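Local structure of succinate dehydrogenase subunit A (Mycolicibacterium smegmatis, 7D6V) at residues I174-L179 / L232-A236; Y225-G229 / D539-M543; K183-A187 / L199-V205. The protein probably oxidises succinate as the flavoprotein subunit of a mycobacterial succinate dehydrogenase, using bound FAD to accept electrons that pass toward quinone. All blocks are in the same frame, centred on the assembly; numbering follows the deposited sequence.

Interaction 1. Residues I174-L179 / L232-A236; sequences ITELIL and LALRA. With FAD (flavin-adenine dinucleotide), chain D.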
loop_
_atom_site.group_PDB
_atom_site.type_symbol
_atom_site.label_atom_id
_atom_site.label_comp_id
_atom_site.label_asym_id
_atom_site.label_seq_id
_atom_site.Cartn_x
_atom_site.Cartn_y
_atom_site.Cartn_z
ATOM N N ILE A 174 -9.842 -19.680 10.487
ATOM C CA ILE A 174 -10.352 -21.045 10.423
ATOM C C ILE A 174 -9.359 -21.963 11.116
ATOM O O ILE A 174 -8.160 -21.933 10.818
ATOM C CB ILE A 174 -10.589 -21.485 8.968
ATOM C CG1 ILE A 174 -11.684 -20.636 8.323
ATOM C CG2 ILE A 174 -10.954 -22.954 8.911
ATOM C CD1 ILE A 174 -13.036 -20.772 8.980
ATOM N N THR A 175 -9.856 -22.781 12.045
ATOM C CA THR A 175 -9.001 -23.654 12.836
ATOM C C THR A 175 -9.186 -25.134 12.543
ATOM O O THR A 175 -8.323 -25.928 12.925
ATOM C CB THR A 175 -9.235 -23.419 14.335
ATOM O OG1 THR A 175 -10.515 -23.937 14.711
ATOM C CG2 THR A 175 -9.185 -21.939 14.655
ATOM N N GLU A 176 -10.274 -25.528 11.888
ATOM C CA GLU A 176 -10.521 -26.933 11.610
ATOM C C GLU A 176 -11.373 -27.062 10.357
ATOM O O GLU A 176 -12.141 -26.164 10.008
ATOM C CB GLU A 176 -11.214 -27.623 12.791
ATOM C CG GLU A 176 -11.097 -29.135 12.799
ATOM C CD GLU A 176 -9.710 -29.611 13.188
ATOM O OE1 GLU A 176 -8.816 -29.644 12.317
ATOM O OE2 GLU A 176 -9.511 -29.948 14.373
ATOM N N LEU A 177 -11.224 -28.195 9.682
ATOM C CA LEU A 177 -12.093 -28.585 8.581
ATOM C C LEU A 177 -12.921 -29.781 9.021
ATOM O O LEU A 177 -12.373 -30.768 9.522
ATOM C CB LEU A 177 -11.287 -28.928 7.327
ATOM C CG LEU A 177 -10.466 -27.804 6.696
ATOM C CD1 LEU A 177 -9.780 -28.291 5.438
ATOM C CD2 LEU A 177 -11.347 -26.611 6.395
ATOM N N ILE A 178 -14.226 -29.692 8.840
ATOM C CA ILE A 178 -15.149 -30.724 9.292
ATOM C C ILE A 178 -15.379 -31.718 8.165
ATOM O O ILE A 178 -15.572 -31.336 7.006
ATOM C CB ILE A 178 -16.474 -30.103 9.771
ATOM C CG1 ILE A 178 -16.204 -28.998 10.795
ATOM C CG2 ILE A 178 -17.377 -31.166 10.364
ATOM C CD1 ILE A 178 -15.539 -29.482 12.057
ATOM N N LEU A 179 -15.355 -33.001 8.508
ATOM C CA LEU A 179 -15.524 -34.081 7.552
ATOM C C LEU A 179 -16.775 -34.879 7.887
ATOM O O LEU A 179 -17.170 -34.983 9.052
ATOM C CB LEU A 179 -14.305 -35.008 7.547
ATOM C CG LEU A 179 -13.204 -34.752 6.518
ATOM C CD1 LEU A 179 -12.698 -33.328 6.587
ATOM C CD2 LEU A 179 -12.067 -35.721 6.745
ATOM N N LEU A 232 -4.153 -27.545 7.834
ATOM C CA LEU A 232 -5.576 -27.838 7.701
ATOM C C LEU A 232 -5.813 -29.008 6.757
ATOM O O LEU A 232 -6.524 -29.959 7.096
ATOM C CB LEU A 232 -6.322 -26.595 7.215
ATOM C CG LEU A 232 -6.748 -25.586 8.280
ATOM C CD1 LEU A 232 -7.312 -24.334 7.638
ATOM C CD2 LEU A 232 -7.758 -26.206 9.217
ATOM N N ALA A 233 -5.212 -28.962 5.566
ATOM C CA ALA A 233 -5.348 -30.062 4.619
ATOM C C ALA A 233 -4.695 -31.327 5.149
ATOM O O ALA A 233 -5.210 -32.435 4.950
ATOM C CB ALA A 233 -4.740 -29.672 3.273
ATOM N N LEU A 234 -3.568 -31.180 5.843
ATOM C CA LEU A 234 -2.853 -32.345 6.338
ATOM C C LEU A 234 -3.656 -33.064 7.417
ATOM O O LEU A 234 -3.671 -34.299 7.470
ATOM C CB LEU A 234 -1.484 -31.894 6.843
ATOM C CG LEU A 234 -0.401 -32.893 7.207
ATOM C CD1 LEU A 234 -0.020 -33.699 5.985
ATOM C CD2 LEU A 234 0.791 -32.138 7.730
ATOM N N ARG A 235 -4.349 -32.310 8.274
ATOM C CA ARG A 235 -5.213 -32.916 9.283
ATOM C C ARG A 235 -6.550 -33.369 8.708
ATOM O O ARG A 235 -7.178 -34.274 9.265
ATOM C CB ARG A 235 -5.446 -31.940 10.439
ATOM C CG ARG A 235 -4.223 -31.700 11.306
ATOM C CD ARG A 235 -4.575 -30.974 12.597
ATOM N NE ARG A 235 -5.167 -29.663 12.357
ATOM C CZ ARG A 235 -4.496 -28.520 12.414
ATOM N NH1 ARG A 235 -5.116 -27.373 12.179
ATOM N NH2 ARG A 235 -3.206 -28.520 12.704
ATOM N N ALA A 236 -7.005 -32.758 7.612
ATOM C CA ALA A 236 -8.223 -33.231 6.964
ATOM C C ALA A 236 -7.989 -34.540 6.230
ATOM O O ALA A 236 -8.926 -35.326 6.053
ATOM C CB ALA A 236 -8.758 -32.173 6.003
HETATM P PA FAD D . -1.766 -14.465 0.224
HETATM O O1A FAD D . -2.537 -13.483 -0.577
HETATM O O2A FAD D . -0.391 -14.131 0.655
HETATM O O5B FAD D . -2.601 -14.735 1.558
HETATM C C5B FAD D . -3.429 -15.867 1.754
HETATM C C4B FAD D . -4.718 -15.449 2.441
HETATM O O4B FAD D . -5.202 -16.503 3.266
HETATM C C3B FAD D . -4.578 -14.256 3.354
HETATM O O3B FAD D . -5.697 -13.415 3.119
HETATM C C2B FAD D . -4.698 -14.824 4.744
HETATM O O2B FAD D . -5.256 -13.900 5.669
HETATM C C1B FAD D . -5.623 -15.982 4.517
HETATM N N9A FAD D . -5.482 -16.993 5.578
HETATM C C8A FAD D . -4.366 -17.632 5.924
HETATM N N7A FAD D . -4.601 -18.492 6.931
HETATM C C5A FAD D . -5.897 -18.401 7.244
HETATM C C6A FAD D . -6.810 -19.026 8.213
HETATM N N6A FAD D . -6.379 -19.952 9.083
HETATM N N1A FAD D . -8.091 -18.640 8.203
HETATM C C2A FAD D . -8.554 -17.726 7.346
HETATM N N3A FAD D . -7.784 -17.121 6.445
HETATM C C4A FAD D . -6.473 -17.411 6.347
HETATM N N1 FAD D . 6.123 -13.156 -6.121
HETATM C C2 FAD D . 6.372 -12.682 -7.358
HETATM O O2 FAD D . 6.032 -13.363 -8.330
HETATM N N3 FAD D . 6.969 -11.512 -7.588
HETATM C C4 FAD D . 7.370 -10.724 -6.599
HETATM O O4 FAD D . 7.921 -9.642 -6.837
HETATM C C4X FAD D . 7.144 -11.160 -5.212
HETATM N N5 FAD D . 7.522 -10.410 -4.166
HETATM C C5X FAD D . 7.296 -10.835 -2.913
HETATM C C6 FAD D . 7.691 -10.047 -1.845
HETATM C C7 FAD D . 7.466 -10.478 -0.551
HETATM C C7M FAD D . 7.892 -9.636 0.614
HETATM C C8 FAD D . 6.805 -11.777 -0.311
HETATM C C8M FAD D . 6.560 -12.244 1.093
HETATM C C9 FAD D . 6.405 -12.566 -1.372
HETATM C C9A FAD D . 6.631 -12.137 -2.664
HETATM N N10 FAD D . 6.231 -12.934 -3.739
HETATM C C10 FAD D . 6.476 -12.460 -5.030
HETATM C "C1'" FAD D . 5.562 -14.212 -3.524
HETATM C "C2'" FAD D . 4.070 -14.053 -3.792
HETATM O "O2'" FAD D . 3.626 -12.771 -3.356
HETATM C "C3'" FAD D . 3.235 -15.082 -3.051
HETATM O "O3'" FAD D . 3.546 -16.371 -3.562
HETATM C "C4'" FAD D . 1.752 -14.820 -3.262
HETATM O "O4'" FAD D . 1.414 -13.540 -2.750
HETATM C "C5'" FAD D . 0.878 -15.848 -2.570
HETATM O "O5'" FAD D . -0.463 -15.391 -2.657
HETATM P P FAD D . -1.698 -16.213 -2.073
HETATM O O1P FAD D . -2.928 -15.642 -2.682
HETATM O O2P FAD D . -1.440 -17.670 -2.220
HETATM O O3P FAD D . -1.691 -15.896 -0.496
#
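Leu-232 makes the largest single contribution to the apolar contact, its two methyls reaching different parts of the strand. Leu-232 CD1 lies 4.1 Å from Ile-174 CG2, while Leu-232 CD2 sits 4.0 Å from Leu-177 CG; in both cases the two side chains cross at about a right angle. Leu-232 CD2 also rests over the strand backbone, 3.7 Å from Glu-176 CA. One helical turn on, the Ala-236 methyl points at the strand and meets Leu-177 CD1 and Leu-179 CD1, each at 4.1 Å from Ala-236 CB. The axes of the two short segments approach to 8.1 Å at their closest.

The charged contact lies beside this apolar patch. Glu-176 starts out away from the helix, but a bend at chi2 (74°) folds its carboxylate back, and OE1 reaches the edge of the Arg-235 guanidinium at NE. This salt bridge is long, 3.6 Å between Glu-176 OE1 and Arg-235 NE, and the two planes stand 76° apart, so no paired, coplanar bridge forms. Arg-235 NH1 is instead hydrogen-bonded to Asn-542 OD1, and Arg-541 lies close by.

The third kind of interaction is with the cofactor. Ile-174 N donates an almost straight bond (172°) to N1A of the FAD adenine, and N6A donates back to Ile-174 O. The backbone thus reads the adenine edge through one donor and one acceptor. Further along, strand 172-179 pairs with strand 184-191, where Thr-175 and Glu-176 both face Phe-188 in a classic beta bulge.

With no hydrogen bond joining strand to helix, the contact rests on packing of leucine, isoleucine and alanine plus a loose electrostatic pair; the strand's bonds go to adenine and to strand 184-191, and Arg-235's to Asn-542, in keeping with an FAD-binding domain.

Interaction 2. Residues Y225-G229 / D539-M543; sequences YTGDG and DMRNM. With FAD (flavin-adenine dinucleotide), chain D.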
loop_
_atom_site.group_PDB
_atom_site.type_symbol
_atom_site.label_atom_id
_atom_site.label_comp_id
_atom_site.label_asym_id
_atom_site.label_seq_id
_atom_site.Cartn_x
_atom_site.Cartn_y
_atom_site.Cartn_z
ATOM N N TYR A 225 1.400 -15.705 7.889
ATOM C CA TYR A 225 2.042 -16.862 7.261
ATOM C C TYR A 225 2.496 -17.852 8.333
ATOM O O TYR A 225 3.683 -18.105 8.538
ATOM C CB TYR A 225 3.205 -16.413 6.388
ATOM C CG TYR A 225 2.819 -16.132 4.958
ATOM C CD1 TYR A 225 1.527 -15.750 4.632
ATOM C CD2 TYR A 225 3.745 -16.247 3.934
ATOM C CE1 TYR A 225 1.170 -15.491 3.330
ATOM C CE2 TYR A 225 3.396 -15.990 2.629
ATOM C CZ TYR A 225 2.109 -15.613 2.331
ATOM O OH TYR A 225 1.757 -15.357 1.027
ATOM N N THR A 226 1.512 -18.435 9.012
ATOM C CA THR A 226 1.766 -19.374 10.095
ATOM C C THR A 226 1.618 -20.826 9.667
ATOM O O THR A 226 1.502 -21.705 10.526
ATOM C CB THR A 226 0.839 -19.087 11.279
ATOM O OG1 THR A 226 -0.522 -19.294 10.883
ATOM C CG2 THR A 226 1.014 -17.660 11.762
ATOM N N GLY A 227 1.619 -21.100 8.369
ATOM C CA GLY A 227 1.477 -22.459 7.899
ATOM C C GLY A 227 0.070 -23.002 7.927
ATOM O O GLY A 227 -0.112 -24.211 7.752
ATOM N N ASP A 228 -0.926 -22.154 8.156
ATOM C CA ASP A 228 -2.310 -22.590 8.058
ATOM C C ASP A 228 -2.617 -22.990 6.623
ATOM O O ASP A 228 -2.000 -22.503 5.671
ATOM C CB ASP A 228 -3.252 -21.477 8.506
ATOM C CG ASP A 228 -3.075 -21.114 9.962
ATOM O OD1 ASP A 228 -2.673 -21.991 10.750
ATOM O OD2 ASP A 228 -3.335 -19.949 10.319
ATOM N N GLY A 229 -3.575 -23.889 6.465
ATOM C CA GLY A 229 -3.848 -24.417 5.148
ATOM C C GLY A 229 -3.060 -25.682 4.905
ATOM O O GLY A 229 -3.648 -26.733 4.653
ATOM N N ASP A 539 -2.173 -20.793 16.478
ATOM C CA ASP A 539 -1.310 -20.936 15.305
ATOM C C ASP A 539 -0.110 -21.842 15.556
ATOM O O ASP A 539 0.442 -22.407 14.599
ATOM C CB ASP A 539 -0.807 -19.567 14.846
ATOM C CG ASP A 539 -1.915 -18.677 14.329
ATOM O OD1 ASP A 539 -2.820 -19.188 13.636
ATOM O OD2 ASP A 539 -1.872 -17.459 14.601
ATOM N N MET A 540 0.319 -21.969 16.813
ATOM C CA MET A 540 1.536 -22.713 17.106
ATOM C C MET A 540 1.415 -24.187 16.739
ATOM O O MET A 540 2.415 -24.813 16.383
ATOM C CB MET A 540 1.897 -22.560 18.581
ATOM C CG MET A 540 2.927 -21.476 18.861
ATOM S SD MET A 540 4.431 -21.656 17.889
ATOM C CE MET A 540 5.255 -22.954 18.801
ATOM N N ARG A 541 0.211 -24.763 16.806
ATOM C CA ARG A 541 0.069 -26.177 16.467
ATOM C C ARG A 541 0.273 -26.412 14.972
ATOM O O ARG A 541 0.953 -27.369 14.570
ATOM C CB ARG A 541 -1.291 -26.698 16.946
ATOM C CG ARG A 541 -2.494 -26.255 16.132
ATOM C CD ARG A 541 -3.803 -26.655 16.791
ATOM N NE ARG A 541 -4.111 -28.073 16.633
ATOM C CZ ARG A 541 -5.187 -28.541 16.007
ATOM N NH1 ARG A 541 -6.061 -27.703 15.472
ATOM N NH2 ARG A 541 -5.389 -29.845 15.918
ATOM N N ASN A 542 -0.274 -25.526 14.134
ATOM C CA ASN A 542 -0.016 -25.600 12.703
ATOM C C ASN A 542 1.459 -25.389 12.406
ATOM O O ASN A 542 2.039 -26.086 11.564
ATOM C CB ASN A 542 -0.857 -24.563 11.962
ATOM C CG ASN A 542 -2.311 -24.604 12.361
ATOM O OD1 ASN A 542 -2.885 -25.675 12.546
ATOM N ND2 ASN A 542 -2.917 -23.435 12.499
ATOM N N MET A 543 2.082 -24.425 13.090
ATOM C CA MET A 543 3.501 -24.177 12.858
ATOM C C MET A 543 4.344 -25.390 13.232
ATOM O O MET A 543 5.282 -25.745 12.509
ATOM C CB MET A 543 3.952 -22.937 13.627
ATOM C CG MET A 543 3.784 -21.651 12.840
ATOM S SD MET A 543 4.509 -20.208 13.629
ATOM C CE MET A 543 3.189 -19.723 14.733
HETATM P PA FAD D . -1.766 -14.465 0.224
HETATM O O1A FAD D . -2.537 -13.483 -0.577
HETATM O O2A FAD D . -0.391 -14.131 0.655
HETATM O O5B FAD D . -2.601 -14.735 1.558
HETATM C C5B FAD D . -3.429 -15.867 1.754
HETATM C C4B FAD D . -4.718 -15.449 2.441
HETATM O O4B FAD D . -5.202 -16.503 3.266
HETATM C C3B FAD D . -4.578 -14.256 3.354
HETATM O O3B FAD D . -5.697 -13.415 3.119
HETATM C C2B FAD D . -4.698 -14.824 4.744
HETATM O O2B FAD D . -5.256 -13.900 5.669
HETATM C C1B FAD D . -5.623 -15.982 4.517
HETATM N N9A FAD D . -5.482 -16.993 5.578
HETATM C C8A FAD D . -4.366 -17.632 5.924
HETATM N N7A FAD D . -4.601 -18.492 6.931
HETATM C C5A FAD D . -5.897 -18.401 7.244
HETATM C C6A FAD D . -6.810 -19.026 8.213
HETATM N N6A FAD D . -6.379 -19.952 9.083
HETATM N N1A FAD D . -8.091 -18.640 8.203
HETATM C C2A FAD D . -8.554 -17.726 7.346
HETATM N N3A FAD D . -7.784 -17.121 6.445
HETATM C C4A FAD D . -6.473 -17.411 6.347
HETATM N N1 FAD D . 6.123 -13.156 -6.121
HETATM C C2 FAD D . 6.372 -12.682 -7.358
HETATM O O2 FAD D . 6.032 -13.363 -8.330
HETATM N N3 FAD D . 6.969 -11.512 -7.588
HETATM C C4 FAD D . 7.370 -10.724 -6.599
HETATM O O4 FAD D . 7.921 -9.642 -6.837
HETATM C C4X FAD D . 7.144 -11.160 -5.212
HETATM N N5 FAD D . 7.522 -10.410 -4.166
HETATM C C5X FAD D . 7.296 -10.835 -2.913
HETATM C C6 FAD D . 7.691 -10.047 -1.845
HETATM C C7 FAD D . 7.466 -10.478 -0.551
HETATM C C7M FAD D . 7.892 -9.636 0.614
HETATM C C8 FAD D . 6.805 -11.777 -0.311
HETATM C C8M FAD D . 6.560 -12.244 1.093
HETATM C C9 FAD D . 6.405 -12.566 -1.372
HETATM C C9A FAD D . 6.631 -12.137 -2.664
HETATM N N10 FAD D . 6.231 -12.934 -3.739
HETATM C C10 FAD D . 6.476 -12.460 -5.030
HETATM C "C1'" FAD D . 5.562 -14.212 -3.524
HETATM C "C2'" FAD D . 4.070 -14.053 -3.792
HETATM O "O2'" FAD D . 3.626 -12.771 -3.356
HETATM C "C3'" FAD D . 3.235 -15.082 -3.051
HETATM O "O3'" FAD D . 3.546 -16.371 -3.562
HETATM C "C4'" FAD D . 1.752 -14.820 -3.262
HETATM O "O4'" FAD D . 1.414 -13.540 -2.750
HETATM C "C5'" FAD D . 0.878 -15.848 -2.570
HETATM O "O5'" FAD D . -0.463 -15.391 -2.657
HETATM P P FAD D . -1.698 -16.213 -2.073
HETATM O O1P FAD D . -2.928 -15.642 -2.682
HETATM O O2P FAD D . -1.440 -17.670 -2.220
HETATM O O3P FAD D . -1.691 -15.896 -0.496
#
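Asp-539 and Thr-226 open the contact. The threonine side chain points at the helix and crosses the aspartate obliquely, with Thr-226 CB 4.0 Å from Asp-539 CB and Thr-226 OG1 3.6 Å from Asp-539 OD1; this pair is packing, not a hydrogen bond. Asp-539 OD1 also lies 3.4 Å from Asp-228 OD2, two acceptors facing each other with carboxylate planes 46° apart.

Asn-542, one turn further, has its amide nitrogen modelled implausibly close to the Asp-228 carboxylate, a contact that remains doubtful; its OD1 accepts a hydrogen bond from Arg-235 NH1. Met-543 then lays its CG 3.3 Å from Thr-226 O, where the loop backbone comes closest: the CA atoms of Gly-227 and Met-543 are 5.6 Å apart.

The loop also serves FAD. Tyr-225 OH donates to phosphate oxygen O2A at 2.5 Å, the oxygen lying in the plane of the ring. The Asp-228 carboxylate stays beside its own backbone N (chi1 -64°), where OD2 can meet both the adenine and Lys-39; N6A gives Asp-228 OD2 a weak bond of 3.3 Å.

The cofactor loop thus packs on helix 532-556 without a hydrogen bond across the contact. Lys-39, in a salt bridge with Asp-228 OD2 and a long, weak ion pair with Asp-539 OD1, probably offsets the like charges of the two buried carboxylates.

Interaction 3. Residues K183-A187 / L199-V205; sequences KIAGA and LFEAPAV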
loop_
_atom_site.group_PDB
_atom_site.type_symbol
_atom_site.label_atom_id
_atom_site.label_comp_id
_atom_site.label_asym_id
_atom_site.label_seq_id
_atom_site.Cartn_x
_atom_site.Cartn_y
_atom_site.Cartn_z
ATOM N N LYS A 183 -15.110 -36.763 3.422
ATOM C CA LYS A 183 -15.363 -35.672 2.496
ATOM C C LYS A 183 -15.553 -34.372 3.265
ATOM O O LYS A 183 -16.000 -34.370 4.412
ATOM C CB LYS A 183 -16.601 -35.954 1.646
ATOM C CG LYS A 183 -16.793 -37.413 1.296
ATOM C CD LYS A 183 -18.125 -37.635 0.605
ATOM C CE LYS A 183 -19.278 -37.136 1.461
ATOM N NZ LYS A 183 -19.580 -38.053 2.594
ATOM N N ILE A 184 -15.205 -33.260 2.617
ATOM C CA ILE A 184 -15.366 -31.954 3.240
ATOM C C ILE A 184 -16.836 -31.706 3.529
ATOM O O ILE A 184 -17.697 -31.892 2.664
ATOM C CB ILE A 184 -14.784 -30.858 2.336
ATOM C CG1 ILE A 184 -13.256 -30.884 2.375
ATOM C CG2 ILE A 184 -15.321 -29.493 2.728
ATOM C CD1 ILE A 184 -12.674 -30.747 3.756
ATOM N N ALA A 185 -17.131 -31.286 4.758
ATOM C CA ALA A 185 -18.481 -30.916 5.149
ATOM C C ALA A 185 -18.597 -29.482 5.638
ATOM O O ALA A 185 -19.719 -28.994 5.792
ATOM C CB ALA A 185 -19.007 -31.860 6.242
ATOM N N GLY A 186 -17.489 -28.802 5.879
ATOM C CA GLY A 186 -17.536 -27.422 6.309
ATOM C C GLY A 186 -16.258 -27.026 7.016
ATOM O O GLY A 186 -15.328 -27.816 7.162
ATOM N N ALA A 187 -16.238 -25.770 7.453
ATOM C CA ALA A 187 -15.095 -25.193 8.143
ATOM C C ALA A 187 -15.544 -24.582 9.460
ATOM O O ALA A 187 -16.629 -24.005 9.550
ATOM C CB ALA A 187 -14.405 -24.131 7.283
ATOM N N LEU A 199 -19.369 -21.628 12.188
ATOM C CA LEU A 199 -19.302 -22.862 11.422
ATOM C C LEU A 199 -19.897 -22.620 10.044
ATOM O O LEU A 199 -21.050 -22.193 9.927
ATOM C CB LEU A 199 -20.045 -23.992 12.133
ATOM C CG LEU A 199 -20.301 -25.243 11.296
ATOM C CD1 LEU A 199 -19.000 -25.961 10.984
ATOM C CD2 LEU A 199 -21.270 -26.164 12.006
ATOM N N PHE A 200 -19.114 -22.899 9.012
ATOM C CA PHE A 200 -19.585 -22.895 7.639
ATOM C C PHE A 200 -19.897 -24.325 7.222
ATOM O O PHE A 200 -19.271 -25.274 7.692
ATOM C CB PHE A 200 -18.541 -22.275 6.711
ATOM C CG PHE A 200 -18.139 -20.884 7.108
ATOM C CD1 PHE A 200 -18.829 -19.786 6.631
ATOM C CD2 PHE A 200 -17.077 -20.675 7.968
ATOM C CE1 PHE A 200 -18.465 -18.511 7.000
ATOM C CE2 PHE A 200 -16.709 -19.402 8.339
ATOM C CZ PHE A 200 -17.403 -18.320 7.855
ATOM N N GLU A 201 -20.886 -24.475 6.350
ATOM C CA GLU A 201 -21.424 -25.783 5.989
ATOM C C GLU A 201 -21.397 -25.977 4.480
ATOM O O GLU A 201 -22.387 -26.362 3.857
ATOM C CB GLU A 201 -22.833 -25.959 6.540
ATOM C CG GLU A 201 -22.877 -26.316 8.009
ATOM C CD GLU A 201 -24.204 -25.972 8.652
ATOM O OE1 GLU A 201 -24.454 -24.773 8.888
ATOM O OE2 GLU A 201 -24.997 -26.899 8.923
ATOM N N ALA A 202 -20.265 -25.697 3.875
ATOM C CA ALA A 202 -20.171 -25.880 2.437
ATOM C C ALA A 202 -19.615 -27.257 2.094
ATOM O O ALA A 202 -18.778 -27.795 2.822
ATOM C CB ALA A 202 -19.279 -24.808 1.824
ATOM N N PRO A 203 -20.065 -27.851 0.985
ATOM C CA PRO A 203 -19.501 -29.139 0.554
ATOM C C PRO A 203 -18.144 -29.035 -0.124
ATOM O O PRO A 203 -17.520 -30.075 -0.371
ATOM C CB PRO A 203 -20.558 -29.669 -0.422
ATOM C CG PRO A 203 -21.235 -28.462 -0.934
ATOM C CD PRO A 203 -21.231 -27.458 0.178
ATOM N N ALA A 204 -17.666 -27.832 -0.431
ATOM C CA ALA A 204 -16.370 -27.641 -1.060
ATOM C C ALA A 204 -15.611 -26.530 -0.353
ATOM O O ALA A 204 -16.203 -25.562 0.129
ATOM C CB ALA A 204 -16.506 -27.309 -2.550
ATOM N N VAL A 205 -14.291 -26.679 -0.296
ATOM C CA VAL A 205 -13.409 -25.703 0.334
ATOM C C VAL A 205 -12.204 -25.486 -0.573
ATOM O O VAL A 205 -11.602 -26.452 -1.049
ATOM C CB VAL A 205 -12.961 -26.165 1.735
ATOM C CG1 VAL A 205 -11.733 -25.399 2.193
ATOM C CG2 VAL A 205 -14.088 -25.997 2.735
#
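Ile-184 and Val-205 meet through one methyl each, and their torsions select which. With chi1 at -74°, Ile-184 holds CG2 anti to its own nitrogen; with chi1 at 162°, Val-205 places CG2 beside its nitrogen. Ile-184 CG2 and Val-205 CG2 come to 3.7 Å, the side chains crossing at about a right angle. Ile-184 CG2 also lies against the backbone carbonyls of Ala-202 and Pro-203.

At the other end the contact is made by backbone. Phe-200 N donates to Ala-187 O at 2.8 Å (163°), nearly along the C=O axis, while the return bond from Ala-187 N to Phe-200 O is longer, 3.1 Å, and more bent, its donor well above the carbonyl plane. The Phe-200 ring presents its edge to Ala-187 O, with CD2 3.7 Å from it. Between these ends, Gly-186 CA approaches Phe-200 O to 3.1 Å in a CA-H...O contact, and Ala-185 and Gly-186 form a classic beta bulge facing Ile-178.

After Phe-200 the chain leaves the hairpin and reaches Val-205, which lies in the parallel sheet beside strand 11-14. Hydrogen bonding thus joins the hairpin strands, whereas Ile-184 meets Val-205 by apolar contact, with no hydrogen bond between these two residues.

In the fold
All three contacts are buried, but their chemistry differs. Interaction 3, its centre about 24 Å from the centre of the chain, is mostly backbone bonds and hydrocarbon; interaction 1 shares its sheet, since strands 172-179 and 184-191 are neighbours joined by backbone bonds between Ile-178 and both Ala-185 and Gly-186, and Ile-174 packs on Phe-200. Interaction 2 is the most polar, while interaction 1 mixes apolar packing with a long salt bridge; both touch the adenine, and the Arg-235 to Asn-542 hydrogen bond connects them. Interaction 2, its centre about 13 Å from the chain's centre, joins the two family regions, whereas interactions 1 and 3 stay within the FAD-binding range. Interactions 2 and 3 do not touch.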